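Local atomic coordinates of putative acetyltransferase (Nocardia farcinica, PDB entry 3D9W), a protein that probably transfers an acetyl group from acetyl-CoA to the amino group of arylamine substrates. Residues Q225-S229 with D230-V234. Residues are numbered along the deposited sequence; the frame is centred on the assembly and turned at random.
Sequences QRFHS and DRHHV
The guanidinium of Arg231 lies flat on one face of the His228 ring, centres 3.6 Å apart and planes 26° from parallel, with His228 CD2 over the middle of the group. At the edge of the same guanidinium sits His233, whose NE2 takes a hydrogen bond from Arg231 NE (3.0 Å); the acceptor lies close to the guanidinium plane, but the donor stands well out of the His233 ring plane. His233 CD2 meets the rim of the His228 ring, the two rings nearly perpendicular. A salt bridge of 3.5 Å from Arg231 NH1 to Asp230 OD1 adds a further hold on the guanidinium.

These residues form the end of a beta hairpin, strands 223-227 and 232-236, in the four-stranded antiparallel sheet of this N-acetyltransferase. Arg226 and His233 form a hydrogen-bonded antiparallel pair, each backbone N donating to the other's O, and at the turn His228 N donates to Arg231 O (2.8 Å).

On the sheet face of Gln225, Phe227, His232 and Val234, the edge of Phe227 is turned toward the face of His232 in an offset edge-to-face pair, centroids 5.8 Å apart. A chi1 of 177° swings the His232 ring away from its own N; its edge meets Arg226 O and the Gln225 amide, and NE2 donates to a lone pair of Gln225 OE1 (2.9 Å), in both the carbonyl and ring planes though bent at the hydrogen. Gln225 NE2 is bonded to Phe139 O, so both ends of the amide are engaged, while Val234 CG2 lies over one His232 face, toward its rim, and touches Gln225 CG at 4.0 Å.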
ATOM      1  N   GLN A 225      -4.985  -6.924  -4.721  1.00 19.40           N
ATOM      2  CA  GLN A 225      -4.889  -7.461  -3.386  1.00 18.65           C
ATOM      3  C   GLN A 225      -6.039  -6.857  -2.605  1.00 19.92           C
ATOM      4  O   GLN A 225      -6.499  -5.759  -2.911  1.00 19.98           O
ATOM      5  CB  GLN A 225      -3.575  -7.075  -2.722  1.00 18.43           C
ATOM      6  CG  GLN A 225      -2.344  -7.520  -3.446  1.00 17.83           C
ATOM      7  CD  GLN A 225      -1.098  -7.137  -2.695  1.00 18.81           C
ATOM      8  OE1 GLN A 225      -0.770  -7.730  -1.665  1.00 19.38           O
ATOM      9  NE2 GLN A 225      -0.399  -6.125  -3.195  1.00 16.11           N
ATOM     10  N   ARG A 226      -6.530  -7.601  -1.626  1.00 19.38           N
ATOM     11  CA  ARG A 226      -7.599  -7.132  -0.762  1.00 19.07           C
ATOM     12  C   ARG A 226      -7.123  -7.641   0.580  1.00 19.65           C
ATOM     13  O   ARG A 226      -6.793  -8.820   0.718  1.00 19.12           O
ATOM     14  CB  ARG A 226      -8.939  -7.762  -1.137  1.00 18.38           C
ATOM     15  CG  ARG A 226     -10.104  -7.204  -0.345  1.00 16.74           C
ATOM     16  CD  ARG A 226     -10.266  -5.724  -0.605  1.00 17.21           C
ATOM     17  NE  ARG A 226     -11.472  -5.205   0.028  1.00 19.36           N
ATOM     18  CZ  ARG A 226     -11.538  -4.750   1.273  1.00 18.62           C
ATOM     19  NH1 ARG A 226     -10.458  -4.733   2.039  1.00 18.50           N
ATOM     20  NH2 ARG A 226     -12.694  -4.331   1.762  1.00 17.96           N
ATOM     21  N   PHE A 227      -7.057  -6.763   1.568  1.00 19.53           N
ATOM     22  CA  PHE A 227      -6.556  -7.197   2.860  1.00 19.79           C
ATOM     23  C   PHE A 227      -7.562  -7.152   4.002  1.00 20.82           C
ATOM     24  O   PHE A 227      -8.212  -6.133   4.246  1.00 21.74           O
ATOM     25  CB  PHE A 227      -5.317  -6.385   3.226  1.00 16.69           C
ATOM     26  CG  PHE A 227      -4.600  -6.899   4.423  1.00 15.09           C
ATOM     27  CD1 PHE A 227      -4.110  -8.196   4.440  1.00 13.01           C
ATOM     28  CD2 PHE A 227      -4.433  -6.097   5.550  1.00 14.27           C
ATOM     29  CE1 PHE A 227      -3.469  -8.694   5.563  1.00 13.07           C
ATOM     30  CE2 PHE A 227      -3.792  -6.586   6.679  1.00 12.89           C
ATOM     31  CZ  PHE A 227      -3.310  -7.890   6.686  1.00 13.25           C
ATOM     32  N   HIS A 228      -7.681  -8.279   4.692  1.00 20.45           N
ATOM     33  CA  HIS A 228      -8.584  -8.402   5.824  1.00 21.91           C
ATOM     34  C   HIS A 228      -7.752  -8.707   7.074  1.00 22.73           C
ATOM     35  O   HIS A 228      -6.577  -9.073   6.968  1.00 23.00           O
ATOM     36  CB  HIS A 228      -9.616  -9.503   5.556  1.00 21.33           C
ATOM     37  CG  HIS A 228     -10.517  -9.214   4.389  1.00 22.06           C
ATOM     38  ND1 HIS A 228     -11.391  -8.148   4.368  1.00 20.20           N
ATOM     39  CD2 HIS A 228     -10.672  -9.850   3.202  1.00 21.51           C
ATOM     40  CE1 HIS A 228     -12.046  -8.141   3.220  1.00 20.61           C
ATOM     41  NE2 HIS A 228     -11.630  -9.163   2.495  1.00 21.12           N
ATOM     42  N   SER A 229      -8.345  -8.547   8.255  1.00 21.91           N
ATOM     43  CA  SER A 229      -7.600  -8.786   9.481  1.00 20.94           C
ATOM     44  C   SER A 229      -7.205 -10.246   9.610  1.00 20.22           C
ATOM     45  O   SER A 229      -6.171 -10.559  10.183  1.00 19.24           O
ATOM     46  CB  SER A 229      -8.419  -8.371  10.704  1.00 20.92           C
ATOM     47  OG  SER A 229      -9.256  -9.429  11.123  1.00 21.82           O
ATOM     48  N   ASP A 230      -8.017 -11.134   9.050  1.00 20.01           N
ATOM     49  CA  ASP A 230      -7.755 -12.560   9.142  1.00 20.97           C
ATOM     50  C   ASP A 230      -7.358 -13.260   7.843  1.00 21.78           C
ATOM     51  O   ASP A 230      -7.043 -14.446   7.853  1.00 23.27           O
ATOM     52  CB  ASP A 230      -8.982 -13.257   9.730  1.00 21.05           C
ATOM     53  CG  ASP A 230     -10.195 -13.175   8.816  1.00 22.10           C
ATOM     54  OD1 ASP A 230     -10.220 -12.286   7.940  1.00 21.12           O
ATOM     55  OD2 ASP A 230     -11.132 -13.991   8.980  1.00 22.25           O
ATOM     56  N   ARG A 231      -7.374 -12.544   6.726  1.00 23.04           N
ATOM     57  CA  ARG A 231      -7.021 -13.150   5.446  1.00 23.59           C
ATOM     58  C   ARG A 231      -6.544 -12.122   4.420  1.00 23.72           C
ATOM     59  O   ARG A 231      -6.802 -10.920   4.550  1.00 24.32           O
ATOM     60  CB  ARG A 231      -8.212 -13.929   4.888  1.00 25.16           C
ATOM     61  CG  ARG A 231      -9.445 -13.081   4.662  1.00 30.07           C
ATOM     62  CD  ARG A 231     -10.587 -13.903   4.076  1.00 35.13           C
ATOM     63  NE  ARG A 231     -11.562 -13.060   3.378  1.00 38.55           N
ATOM     64  CZ  ARG A 231     -12.460 -12.279   3.980  1.00 39.05           C
ATOM     65  NH1 ARG A 231     -12.525 -12.234   5.310  1.00 36.77           N
ATOM     66  NH2 ARG A 231     -13.279 -11.523   3.246  1.00 39.30           N
ATOM     67  N   HIS A 232      -5.849 -12.609   3.396  1.00 22.07           N
ATOM     68  CA  HIS A 232      -5.296 -11.755   2.355  1.00 19.33           C
ATOM     69  C   HIS A 232      -5.588 -12.375   0.995  1.00 17.78           C
ATOM     70  O   HIS A 232      -5.194 -13.500   0.724  1.00 16.03           O
ATOM     71  CB  HIS A 232      -3.785 -11.632   2.585  1.00 18.73           C
ATOM     72  CG  HIS A 232      -3.061 -10.831   1.548  1.00 18.49           C
ATOM     73  ND1 HIS A 232      -1.766 -11.111   1.169  1.00 19.32           N
ATOM     74  CD2 HIS A 232      -3.432  -9.738   0.840  1.00 19.28           C
ATOM     75  CE1 HIS A 232      -1.370 -10.227   0.272  1.00 18.80           C
ATOM     76  NE2 HIS A 232      -2.362  -9.381   0.055  1.00 19.92           N
ATOM     77  N   HIS A 233      -6.300 -11.642   0.152  1.00 17.35           N
ATOM     78  CA  HIS A 233      -6.620 -12.127  -1.180  1.00 17.55           C
ATOM     79  C   HIS A 233      -5.655 -11.485  -2.154  1.00 18.41           C
ATOM     80  O   HIS A 233      -5.272 -10.336  -1.980  1.00 17.97           O
ATOM     81  CB  HIS A 233      -8.035 -11.731  -1.597  1.00 19.08           C
ATOM     82  CG  HIS A 233      -9.123 -12.391  -0.808  1.00 20.15           C
ATOM     83  ND1 HIS A 233      -9.323 -13.756  -0.804  1.00 20.21           N
ATOM     84  CD2 HIS A 233     -10.092 -11.867  -0.019  1.00 19.58           C
ATOM     85  CE1 HIS A 233     -10.366 -14.043  -0.047  1.00 19.48           C
ATOM     86  NE2 HIS A 233     -10.850 -12.915   0.441  1.00 21.28           N
ATOM     87  N   VAL A 234      -5.269 -12.228  -3.185  1.00 19.81           N
ATOM     88  CA  VAL A 234      -4.367 -11.711  -4.208  1.00 20.25           C
ATOM     89  C   VAL A 234      -4.701 -12.263  -5.589  1.00 21.45           C
ATOM     90  O   VAL A 234      -4.901 -13.465  -5.757  1.00 20.70           O
ATOM     91  CB  VAL A 234      -2.885 -12.064  -3.908  1.00 21.83           C
ATOM     92  CG1 VAL A 234      -1.994 -11.610  -5.062  1.00 19.56           C
ATOM     93  CG2 VAL A 234      -2.442 -11.404  -2.623  1.00 20.91           C
TER